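Local coordinates for cyclopropane mycolic acid synthase MmaA2 (Mycobacterium tuberculosis, PDB 1TPY), which converts a double bond of mycolic acids into a cis-cyclopropane ring, using a methylene group taken from S-adenosyl-L-methionine, at residues D54-K59 / V134-F139; A148-R153 / G162-H167; R190-I195 / A270-V275. All blocks are in the same frame, centred on the assembly; numbering follows the deposited sequence.

Contact 1 of 3, residues D54-K59 / V134-F139. With SAH (S-adenosyl-L-homocysteine), chain C; 16A (cetyl-trimethyl-ammonium), chain D.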
loop_
_atom_site.group_PDB
_atom_site.type_symbol
_atom_site.label_atom_id
_atom_site.label_comp_id
_atom_site.label_asym_id
_atom_site.label_seq_id
_atom_site.Cartn_x
_atom_site.Cartn_y
_atom_site.Cartn_z
ATOM N N ASP A 54 -0.184 -9.320 -9.282
ATOM C CA ASP A 54 0.427 -9.693 -10.553
ATOM C C ASP A 54 0.604 -8.490 -11.474
ATOM O O ASP A 54 1.580 -8.405 -12.216
ATOM C CB ASP A 54 -0.426 -10.751 -11.264
ATOM C CG ASP A 54 -0.466 -12.064 -10.515
ATOM O OD1 ASP A 54 0.329 -12.238 -9.566
ATOM O OD2 ASP A 54 -1.290 -12.927 -10.887
ATOM N N LEU A 55 -0.348 -7.563 -11.432
ATOM C CA LEU A 55 -0.284 -6.373 -12.271
ATOM C C LEU A 55 0.970 -5.575 -11.929
ATOM O O LEU A 55 1.726 -5.172 -12.812
ATOM C CB LEU A 55 -1.531 -5.511 -12.057
ATOM C CG LEU A 55 -1.617 -4.210 -12.861
ATOM C CD1 LEU A 55 -1.700 -4.533 -14.353
ATOM C CD2 LEU A 55 -2.831 -3.407 -12.408
ATOM N N ALA A 56 1.192 -5.363 -10.637
ATOM C CA ALA A 56 2.357 -4.613 -10.180
ATOM C C ALA A 56 3.656 -5.367 -10.457
ATOM O O ALA A 56 4.605 -4.812 -11.011
ATOM C CB ALA A 56 2.235 -4.334 -8.686
ATOM N N LEU A 57 3.688 -6.633 -10.059
ATOM C CA LEU A 57 4.857 -7.473 -10.239
ATOM C C LEU A 57 5.255 -7.658 -11.713
ATOM O O LEU A 57 6.439 -7.603 -12.050
ATOM C CB LEU A 57 4.604 -8.832 -9.577
ATOM C CG LEU A 57 5.312 -9.163 -8.253
ATOM C CD1 LEU A 57 5.372 -7.953 -7.336
ATOM C CD2 LEU A 57 4.579 -10.322 -7.588
ATOM N N GLY A 58 4.269 -7.859 -12.585
ATOM C CA GLY A 58 4.551 -8.062 -13.998
ATOM C C GLY A 58 5.197 -6.893 -14.720
ATOM O O GLY A 58 5.726 -7.052 -15.821
ATOM N N LYS A 59 5.165 -5.717 -14.104
ATOM C CA LYS A 59 5.743 -4.517 -14.704
ATOM C C LYS A 59 7.213 -4.336 -14.343
ATOM O O LYS A 59 7.897 -3.476 -14.899
ATOM C CB LYS A 59 4.968 -3.287 -14.233
ATOM C CG LYS A 59 3.499 -3.295 -14.603
ATOM C CD LYS A 59 2.762 -2.138 -13.951
ATOM C CE LYS A 59 1.338 -2.010 -14.472
ATOM N NZ LYS A 59 0.699 -0.752 -13.990
ATOM N N VAL A 134 9.055 -3.182 -5.171
ATOM C CA VAL A 134 7.619 -3.022 -5.278
ATOM C C VAL A 134 7.173 -2.379 -3.966
ATOM O O VAL A 134 7.664 -2.725 -2.888
ATOM C CB VAL A 134 6.882 -4.370 -5.469
ATOM C CG1 VAL A 134 7.119 -5.280 -4.285
ATOM C CG2 VAL A 134 5.397 -4.114 -5.655
ATOM N N SER A 135 6.282 -1.410 -4.063
ATOM C CA SER A 135 5.769 -0.746 -2.877
ATOM C C SER A 135 4.331 -0.386 -3.182
ATOM O O SER A 135 4.053 0.435 -4.056
ATOM C CB SER A 135 6.570 0.518 -2.556
ATOM O OG SER A 135 6.131 1.060 -1.324
ATOM N N ILE A 136 3.425 -1.013 -2.449
ATOM C CA ILE A 136 2.007 -0.807 -2.650
ATOM C C ILE A 136 1.333 -0.293 -1.392
ATOM O O ILE A 136 1.316 -0.974 -0.368
ATOM C CB ILE A 136 1.348 -2.139 -3.069
ATOM C CG1 ILE A 136 2.032 -2.666 -4.333
ATOM C CG2 ILE A 136 -0.147 -1.949 -3.277
ATOM C CD1 ILE A 136 1.703 -4.104 -4.650
ATOM N N GLY A 137 0.781 0.915 -1.473
ATOM C CA GLY A 137 0.084 1.493 -0.340
ATOM C C GLY A 137 0.939 1.862 0.856
ATOM O O GLY A 137 0.422 2.021 1.958
ATOM N N ALA A 138 2.242 2.012 0.651
ATOM C CA ALA A 138 3.132 2.375 1.746
ATOM C C ALA A 138 3.541 3.843 1.659
ATOM O O ALA A 138 3.636 4.532 2.671
ATOM C CB ALA A 138 4.376 1.488 1.725
ATOM N N PHE A 139 3.768 4.305 0.435
ATOM C CA PHE A 139 4.196 5.674 0.150
ATOM C C PHE A 139 3.409 6.763 0.889
ATOM O O PHE A 139 3.989 7.742 1.364
ATOM C CB PHE A 139 4.099 5.927 -1.353
ATOM C CG PHE A 139 4.873 7.129 -1.825
ATOM C CD1 PHE A 139 6.255 7.052 -2.014
ATOM C CD2 PHE A 139 4.221 8.326 -2.109
ATOM C CE1 PHE A 139 6.978 8.153 -2.484
ATOM C CE2 PHE A 139 4.937 9.438 -2.581
ATOM C CZ PHE A 139 6.320 9.351 -2.770
HETATM N N SAH C . 1.942 -3.460 0.690
HETATM C CA SAH C . 0.943 -4.163 1.495
HETATM C CB SAH C . 0.615 -3.395 2.802
HETATM C CG SAH C . 0.124 -1.952 2.683
HETATM S SD SAH C . -0.235 -1.186 4.287
HETATM C C SAH C . -0.341 -4.390 0.695
HETATM O O SAH C . -0.448 -3.832 -0.412
HETATM O OXT SAH C . -1.231 -5.108 1.188
HETATM C "C5'" SAH C . 1.112 0.017 4.447
HETATM C "C4'" SAH C . 2.451 -0.698 4.681
HETATM O "O4'" SAH C . 3.595 0.164 4.469
HETATM C "C3'" SAH C . 2.602 -1.260 6.094
HETATM O "O3'" SAH C . 3.185 -2.574 6.015
HETATM C "C2'" SAH C . 3.519 -0.281 6.767
HETATM O "O2'" SAH C . 4.190 -0.870 7.895
HETATM C "C1'" SAH C . 4.426 0.085 5.637
HETATM N N9 SAH C . 5.211 1.374 5.835
HETATM C C8 SAH C . 4.810 2.637 6.134
HETATM N N7 SAH C . 5.740 3.533 6.230
HETATM C C5 SAH C . 6.894 2.788 5.967
HETATM C C6 SAH C . 8.277 3.112 5.903
HETATM N N6 SAH C . 8.738 4.342 6.114
HETATM N N1 SAH C . 9.164 2.102 5.610
HETATM C C2 SAH C . 8.704 0.847 5.394
HETATM N N3 SAH C . 7.431 0.423 5.429
HETATM C C4 SAH C . 6.571 1.462 5.725
HETATM C C1 16A D . -8.243 2.599 1.976
HETATM C C2 16A D . -7.563 3.875 2.473
HETATM C C3 16A D . -8.054 5.091 1.671
HETATM C C4 16A D . -7.464 6.432 2.085
HETATM C C5 16A D . -8.053 7.540 1.197
HETATM C C6 16A D . -7.553 8.963 1.490
HETATM C C7 16A D . -7.880 9.598 2.864
HETATM C C8 16A D . -7.011 10.788 3.340
HETATM C C9 16A D . -5.475 10.605 3.296
HETATM C C10 16A D . -4.881 9.512 4.216
HETATM C C11 16A D . -3.462 9.009 3.848
HETATM C C12 16A D . -3.064 7.660 4.468
HETATM C C13 16A D . -3.188 6.507 3.466
HETATM C C14 16A D . -2.882 5.162 4.121
HETATM C C15 16A D . -3.295 4.067 3.123
HETATM C C16 16A D . -3.140 2.701 3.821
HETATM N N1 16A D . -3.471 1.328 3.242
HETATM C C17 16A D . -3.397 0.148 3.878
HETATM C C18 16A D . -4.865 1.317 2.653
HETATM C C19 16A D . -2.560 1.077 2.061
#
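I136 carries CG1 beside its backbone N (chi1 -57°), and an extended chi2 sends CD1 out to A56, whose CB it meets at 4.1 Å. In V134 the branch anti to the backbone N, CG2, does the touching: it reaches L57 CD1 at 4.2 Å and lies a little farther from A56 CB. Small A56 lets helix 45-57 settle on strand 132-136, while branched L57 slants across V134 and also packs on helix 77-86. The strand belongs to the Rossmann-like sheet of a class I methyltransferase, and its C-terminal end opens into the cofactor site. There the I136 carbonyl O accepts a hydrogen bond of 2.8 Å from the amino N of S-adenosyl-L-homocysteine, and I136 CG2 lies 3.4 Å from the carboxylate SAH O. Next comes G137, with a positive phi of 68° that suits glycine; lacking a side chain, it leaves room for the cetyl-trimethyl-ammonium methyl C19, 3.1 Å from G137 O. A138 then places CB 3.1 Å from the ribose O4'. Across the two segments every meeting is apolar and without hydrogen bonds, which implies that dispersion and burial seat the helix while I136 O, at the strand's end, binds the ligand's amino N.

Contact 2 of 3, residues A148-R153 / G162-H167. With CO3 (carbonate ion), chain B.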
loop_
_atom_site.group_PDB
_atom_site.type_symbol
_atom_site.label_atom_id
_atom_site.label_comp_id
_atom_site.label_asym_id
_atom_site.label_seq_id
_atom_site.Cartn_x
_atom_site.Cartn_y
_atom_site.Cartn_z
ATOM N N ALA A 148 11.742 12.842 -1.454
ATOM C CA ALA A 148 13.041 12.980 -2.115
ATOM C C ALA A 148 14.032 11.924 -1.636
ATOM O O ALA A 148 14.658 11.232 -2.443
ATOM C CB ALA A 148 13.610 14.383 -1.870
ATOM N N ASP A 149 14.179 11.802 -0.321
ATOM C CA ASP A 149 15.092 10.810 0.233
ATOM C C ASP A 149 14.649 9.396 -0.134
ATOM O O ASP A 149 15.490 8.530 -0.393
ATOM C CB ASP A 149 15.192 10.954 1.754
ATOM C CG ASP A 149 16.115 12.077 2.170
ATOM O OD1 ASP A 149 16.601 12.805 1.280
ATOM O OD2 ASP A 149 16.360 12.239 3.384
ATOM N N PHE A 150 13.340 9.155 -0.166
ATOM C CA PHE A 150 12.857 7.821 -0.525
ATOM C C PHE A 150 13.349 7.406 -1.907
ATOM O O PHE A 150 13.949 6.347 -2.065
ATOM C CB PHE A 150 11.329 7.744 -0.526
ATOM C CG PHE A 150 10.795 6.506 -1.212
ATOM C CD1 PHE A 150 10.974 5.247 -0.645
ATOM C CD2 PHE A 150 10.174 6.597 -2.456
ATOM C CE1 PHE A 150 10.547 4.095 -1.304
ATOM C CE2 PHE A 150 9.746 5.454 -3.124
ATOM C CZ PHE A 150 9.931 4.201 -2.551
ATOM N N PHE A 151 13.077 8.239 -2.908
ATOM C CA PHE A 151 13.491 7.936 -4.269
ATOM C C PHE A 151 15.006 7.832 -4.404
ATOM O O PHE A 151 15.509 6.982 -5.134
ATOM C CB PHE A 151 12.943 8.985 -5.243
ATOM C CG PHE A 151 11.452 8.915 -5.422
ATOM C CD1 PHE A 151 10.633 9.964 -5.007
ATOM C CD2 PHE A 151 10.861 7.793 -5.996
ATOM C CE1 PHE A 151 9.252 9.892 -5.161
ATOM C CE2 PHE A 151 9.481 7.714 -6.151
ATOM C CZ PHE A 151 8.675 8.765 -5.734
ATOM N N ALA A 152 15.737 8.681 -3.693
ATOM C CA ALA A 152 17.196 8.641 -3.758
ATOM C C ALA A 152 17.676 7.259 -3.300
ATOM O O ALA A 152 18.557 6.660 -3.921
ATOM C CB ALA A 152 17.802 9.742 -2.878
ATOM N N ARG A 153 17.081 6.753 -2.221
ATOM C CA ARG A 153 17.450 5.442 -1.686
ATOM C C ARG A 153 17.093 4.311 -2.651
ATOM O O ARG A 153 17.889 3.400 -2.889
ATOM C CB ARG A 153 16.746 5.197 -0.350
ATOM C CG ARG A 153 17.192 3.916 0.338
ATOM C CD ARG A 153 18.682 3.963 0.638
ATOM N NE ARG A 153 19.007 5.064 1.535
ATOM C CZ ARG A 153 18.753 5.063 2.839
ATOM N NH1 ARG A 153 18.174 4.016 3.409
ATOM N NH2 ARG A 153 19.056 6.121 3.571
ATOM N N GLY A 162 17.498 -1.028 -13.049
ATOM C CA GLY A 162 16.459 -1.429 -12.123
ATOM C C GLY A 162 15.139 -0.726 -12.354
ATOM O O GLY A 162 15.074 0.302 -13.024
ATOM N N VAL A 163 14.077 -1.294 -11.800
ATOM C CA VAL A 163 12.755 -0.713 -11.937
ATOM C C VAL A 163 12.068 -0.667 -10.580
ATOM O O VAL A 163 12.292 -1.519 -9.736
ATOM C CB VAL A 163 11.885 -1.528 -12.917
ATOM C CG1 VAL A 163 10.535 -0.840 -13.105
ATOM C CG2 VAL A 163 12.590 -1.660 -14.249
ATOM N N LEU A 164 11.235 0.346 -10.384
ATOM C CA LEU A 164 10.494 0.524 -9.144
ATOM C C LEU A 164 9.023 0.633 -9.487
ATOM O O LEU A 164 8.638 1.453 -10.326
ATOM C CB LEU A 164 10.935 1.812 -8.434
ATOM C CG LEU A 164 9.918 2.489 -7.494
ATOM C CD1 LEU A 164 9.663 1.628 -6.260
ATOM C CD2 LEU A 164 10.439 3.846 -7.079
ATOM N N LEU A 165 8.203 -0.213 -8.873
ATOM C CA LEU A 165 6.773 -0.135 -9.108
ATOM C C LEU A 165 6.209 0.522 -7.863
ATOM O O LEU A 165 6.121 -0.097 -6.806
ATOM C CB LEU A 165 6.153 -1.518 -9.305
ATOM C CG LEU A 165 4.664 -1.513 -9.677
ATOM C CD1 LEU A 165 3.808 -1.087 -8.488
ATOM C CD2 LEU A 165 4.437 -0.578 -10.863
ATOM N N LEU A 166 5.851 1.792 -7.997
ATOM C CA LEU A 166 5.306 2.562 -6.898
ATOM C C LEU A 166 3.800 2.675 -7.042
ATOM O O LEU A 166 3.301 3.417 -7.883
ATOM C CB LEU A 166 5.922 3.961 -6.880
ATOM C CG LEU A 166 5.837 4.783 -5.589
ATOM C CD1 LEU A 166 5.902 6.254 -5.952
ATOM C CD2 LEU A 166 4.565 4.502 -4.844
ATOM N N HIS A 167 3.084 1.930 -6.212
ATOM C CA HIS A 167 1.631 1.940 -6.216
ATOM C C HIS A 167 1.224 2.765 -5.005
ATOM O O HIS A 167 1.579 2.436 -3.868
ATOM C CB HIS A 167 1.108 0.504 -6.112
ATOM C CG HIS A 167 -0.356 0.398 -5.815
ATOM N ND1 HIS A 167 -1.168 -0.531 -6.430
ATOM C CD2 HIS A 167 -1.136 1.036 -4.908
ATOM C CE1 HIS A 167 -2.382 -0.464 -5.911
ATOM N NE2 HIS A 167 -2.389 0.477 -4.985
HETATM C C CO3 B . -3.216 1.959 -1.904
HETATM O O1 CO3 B . -3.957 1.015 -2.789
HETATM O O2 CO3 B . -3.674 2.222 -0.662
HETATM O O3 CO3 B . -2.084 2.560 -2.349
#
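Aromatic-aliphatic packing joins F151 to L166 and L164. The edge of the F151 ring faces the strand: CZ meets L166 CD1 at 3.7 Å, and CE2 lies 4.1 Å from L164 CD2. Both leucines cross the phenyl group at about a right angle, each offering one methyl to the ring's edge. F150 adds a looser, oblique approach, its CE2 lying 4.3 Å from the same L164 CD2. Between the aromatics themselves, F150 CD2 sits 3.8 Å above the F151 ring plane, over its centre. Helix 147-157 is the main helix of a beta-alpha-beta crossover connection, leading from strand 132-136 to its parallel neighbour 163-171; the axes of the short segments 148-153 and 163-167 come within 11.5 Å, at 144° between their N-to-C directions. L164 and L166 turn to this helix, whereas L165 packs against K59 and L60. Polar contacts lie at the margins. R153 NH1 bonds to the carbonyl oxygens of E124 and F126. Farther along the strand, H167 uses both imidazole nitrogens: NE2 donates to carbonate O1 at 2.8 Å, bent to 150°, while ND1 is bonded to Q282 OE1. Carbonate O3 lies in the plane of the H167 ring, at its edge beside CD2.

Contact 3 of 3, residues R190-I195 / A270-V275. With 16A (cetyl-trimethyl-ammonium), chain D.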
loop_
_atom_site.group_PDB
_atom_site.type_symbol
_atom_site.label_atom_id
_atom_site.label_comp_id
_atom_site.label_asym_id
_atom_site.label_seq_id
_atom_site.Cartn_x
_atom_site.Cartn_y
_atom_site.Cartn_z
ATOM N N ARG A 190 -13.596 17.760 7.199
ATOM C CA ARG A 190 -13.871 17.057 8.443
ATOM C C ARG A 190 -13.457 15.588 8.356
ATOM O O ARG A 190 -12.832 15.051 9.277
ATOM C CB ARG A 190 -15.358 17.159 8.760
ATOM C CG ARG A 190 -15.737 16.825 10.184
ATOM C CD ARG A 190 -17.230 17.036 10.353
ATOM N NE ARG A 190 -17.636 18.342 9.843
ATOM C CZ ARG A 190 -18.897 18.705 9.634
ATOM N NH1 ARG A 190 -19.884 17.857 9.890
ATOM N NH2 ARG A 190 -19.171 19.916 9.166
ATOM N N PHE A 191 -13.804 14.936 7.252
ATOM C CA PHE A 191 -13.454 13.534 7.087
ATOM C C PHE A 191 -11.938 13.365 7.025
ATOM O O PHE A 191 -11.385 12.481 7.670
ATOM C CB PHE A 191 -14.095 12.959 5.820
ATOM C CG PHE A 191 -13.883 11.483 5.660
ATOM C CD1 PHE A 191 -14.500 10.582 6.523
ATOM C CD2 PHE A 191 -13.033 10.993 4.671
ATOM C CE1 PHE A 191 -14.272 9.208 6.406
ATOM C CE2 PHE A 191 -12.796 9.627 4.543
ATOM C CZ PHE A 191 -13.416 8.731 5.412
ATOM N N LEU A 192 -11.268 14.216 6.251
ATOM C CA LEU A 192 -9.814 14.145 6.128
ATOM C C LEU A 192 -9.132 14.304 7.494
ATOM O O LEU A 192 -8.160 13.608 7.805
ATOM C CB LEU A 192 -9.314 15.224 5.158
ATOM C CG LEU A 192 -9.167 14.861 3.671
ATOM C CD1 LEU A 192 -10.282 13.941 3.229
ATOM C CD2 LEU A 192 -9.165 16.134 2.832
ATOM N N LYS A 193 -9.640 15.217 8.310
ATOM C CA LYS A 193 -9.067 15.429 9.628
ATOM C C LYS A 193 -9.268 14.146 10.444
ATOM O O LYS A 193 -8.377 13.711 11.173
ATOM C CB LYS A 193 -9.753 16.616 10.305
ATOM C CG LYS A 193 -9.123 17.038 11.622
ATOM C CD LYS A 193 -9.904 18.189 12.249
ATOM C CE LYS A 193 -9.308 18.609 13.587
ATOM N NZ LYS A 193 -10.139 19.662 14.244
ATOM N N PHE A 194 -10.449 13.549 10.306
ATOM C CA PHE A 194 -10.786 12.310 11.001
ATOM C C PHE A 194 -9.781 11.211 10.644
ATOM O O PHE A 194 -9.262 10.513 11.519
ATOM C CB PHE A 194 -12.206 11.873 10.612
ATOM C CG PHE A 194 -12.482 10.413 10.837
ATOM C CD1 PHE A 194 -12.644 9.906 12.121
ATOM C CD2 PHE A 194 -12.566 9.536 9.754
ATOM C CE1 PHE A 194 -12.887 8.542 12.327
ATOM C CE2 PHE A 194 -12.809 8.167 9.952
ATOM C CZ PHE A 194 -12.968 7.674 11.241
ATOM N N ILE A 195 -9.512 11.059 9.354
ATOM C CA ILE A 195 -8.567 10.047 8.900
ATOM C C ILE A 195 -7.188 10.274 9.532
ATOM O O ILE A 195 -6.574 9.347 10.066
ATOM C CB ILE A 195 -8.426 10.076 7.366
ATOM C CG1 ILE A 195 -9.762 9.726 6.708
ATOM C CG2 ILE A 195 -7.362 9.087 6.926
ATOM C CD1 ILE A 195 -10.189 8.279 6.895
ATOM N N ALA A 270 -14.624 5.247 0.498
ATOM C CA ALA A 270 -15.303 4.737 -0.688
ATOM C C ALA A 270 -15.972 5.905 -1.417
ATOM O O ALA A 270 -16.029 5.929 -2.645
ATOM C CB ALA A 270 -16.348 3.688 -0.296
ATOM N N LYS A 271 -16.479 6.874 -0.656
ATOM C CA LYS A 271 -17.123 8.037 -1.262
ATOM C C LYS A 271 -16.062 8.906 -1.943
ATOM O O LYS A 271 -16.267 9.407 -3.054
ATOM C CB LYS A 271 -17.881 8.857 -0.206
ATOM C CG LYS A 271 -18.496 10.137 -0.762
ATOM C CD LYS A 271 -19.264 10.917 0.294
ATOM C CE LYS A 271 -19.718 12.263 -0.253
ATOM N NZ LYS A 271 -20.692 12.951 0.650
ATOM N N LEU A 272 -14.925 9.080 -1.280
ATOM C CA LEU A 272 -13.850 9.878 -1.855
ATOM C C LEU A 272 -13.483 9.407 -3.264
ATOM O O LEU A 272 -13.403 10.218 -4.189
ATOM C CB LEU A 272 -12.613 9.848 -0.952
ATOM C CG LEU A 272 -12.797 10.521 0.414
ATOM C CD1 LEU A 272 -11.470 10.538 1.148
ATOM C CD2 LEU A 272 -13.328 11.952 0.228
ATOM N N PHE A 273 -13.272 8.105 -3.435
ATOM C CA PHE A 273 -12.914 7.575 -4.752
ATOM C C PHE A 273 -14.103 7.595 -5.706
ATOM O O PHE A 273 -13.950 7.852 -6.899
ATOM C CB PHE A 273 -12.378 6.137 -4.647
ATOM C CG PHE A 273 -11.045 6.033 -3.968
ATOM C CD1 PHE A 273 -10.960 5.817 -2.598
ATOM C CD2 PHE A 273 -9.870 6.197 -4.696
ATOM C CE1 PHE A 273 -9.725 5.769 -1.960
ATOM C CE2 PHE A 273 -8.634 6.152 -4.069
ATOM C CZ PHE A 273 -8.562 5.938 -2.696
ATOM N N ARG A 274 -15.287 7.314 -5.176
ATOM C CA ARG A 274 -16.494 7.293 -5.990
ATOM C C ARG A 274 -16.740 8.675 -6.585
ATOM O O ARG A 274 -17.012 8.808 -7.778
ATOM C CB ARG A 274 -17.693 6.864 -5.141
ATOM C CG ARG A 274 -18.942 6.573 -5.944
ATOM C CD ARG A 274 -20.102 6.203 -5.044
ATOM N NE ARG A 274 -19.805 5.030 -4.236
ATOM C CZ ARG A 274 -19.828 5.010 -2.906
ATOM N NH1 ARG A 274 -19.542 3.886 -2.261
ATOM N NH2 ARG A 274 -20.132 6.110 -2.221
ATOM N N VAL A 275 -16.648 9.701 -5.744
ATOM C CA VAL A 275 -16.841 11.077 -6.188
ATOM C C VAL A 275 -15.671 11.480 -7.078
ATOM O O VAL A 275 -15.851 12.143 -8.096
ATOM C CB VAL A 275 -16.905 12.050 -4.991
ATOM C CG1 VAL A 275 -17.014 13.492 -5.489
ATOM C CG2 VAL A 275 -18.097 11.698 -4.098
HETATM C C1 16A D . -8.243 2.599 1.976
HETATM C C2 16A D . -7.563 3.875 2.473
HETATM C C3 16A D . -8.054 5.091 1.671
HETATM C C4 16A D . -7.464 6.432 2.085
HETATM C C5 16A D . -8.053 7.540 1.197
HETATM C C6 16A D . -7.553 8.963 1.490
HETATM C C7 16A D . -7.880 9.598 2.864
HETATM C C8 16A D . -7.011 10.788 3.340
HETATM C C9 16A D . -5.475 10.605 3.296
HETATM C C10 16A D . -4.881 9.512 4.216
HETATM C C11 16A D . -3.462 9.009 3.848
HETATM C C12 16A D . -3.064 7.660 4.468
HETATM C C13 16A D . -3.188 6.507 3.466
HETATM C C14 16A D . -2.882 5.162 4.121
HETATM C C15 16A D . -3.295 4.067 3.123
HETATM C C16 16A D . -3.140 2.701 3.821
HETATM N N1 16A D . -3.471 1.328 3.242
HETATM C C17 16A D . -3.397 0.148 3.878
HETATM C C18 16A D . -4.865 1.317 2.653
HETATM C C19 16A D . -2.560 1.077 2.061
#
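L272 is the residue through which helix 256-275 meets F191 and L192 of helix 186-199, and the other residues of 270-275 make no contact with 190-195. A270 comes first; its small methyl group lets L236 and D237 of helix 229-245 come close, and its carbonyl O lies 3.9 Å above the centre of the R274 guanidinium plane. K271 starts out toward the other helix but leads away to the surface, where its ammonium group makes a cation-pi contact with W187 of helix 186-199, the extended chain giving it the reach. L272 follows and carries the contact. With CG beside the backbone N (chi1 -66°) and chi2 extended, CD1 is carried right up to the edge of the F191 ring, 3.8 Å from CE2 and 3.9 Å from CD2. The same methyl also touches L192 CD1 at 4.2 Å, where the two leucines slant past each other. I195 CG1 covers one face of the F191 ring, 3.7 Å above it and offset toward its rim, and F191 also packs on C269, probably an active-site residue by comparison with relatives. These helices lie beyond the Rossmann-like sheet and help to wall the tunnel that holds cetyl-trimethyl-ammonium, a folded alkyl chain consistent with a mimic of the lipid substrate. I195 lines it from helix 186-199, its CG2 being 3.7 Å from ligand C10. From the second helix F273 does likewise: CE1 approaches ligand C5 obliquely at 4.0 Å, and the ring also meets that of Y232. R274 turns to the outside, where its charge finds a salt bridge with D237. V275, the final residue of helix 256-275, packs its branched side chain on L182.

How the contacts relate
Contacts 1 and 2 lie 12 Å apart, centre to centre, on adjacent strands of one sheet: S135 O meets H167 N at 2.8 Å and G137 N meets H167 O at 2.9 Å, probable hydrogen bonds. F139 CE1 also packs on F150 CD2 at 3.6 Å. Contact 3 stands apart, its centre 24 Å from contact 1 and 27 Å from contact 2, and touches neither. The cetyl-trimethyl-ammonium bridges the distance: its chain passes contact 3, while its head reaches G137 of contact 1, with methyl C17 only 3.5 Å from the cofactor sulfur SD. This is consistent with a substrate chain being guided to the transferable methyl group, near the carbonate bound by H167.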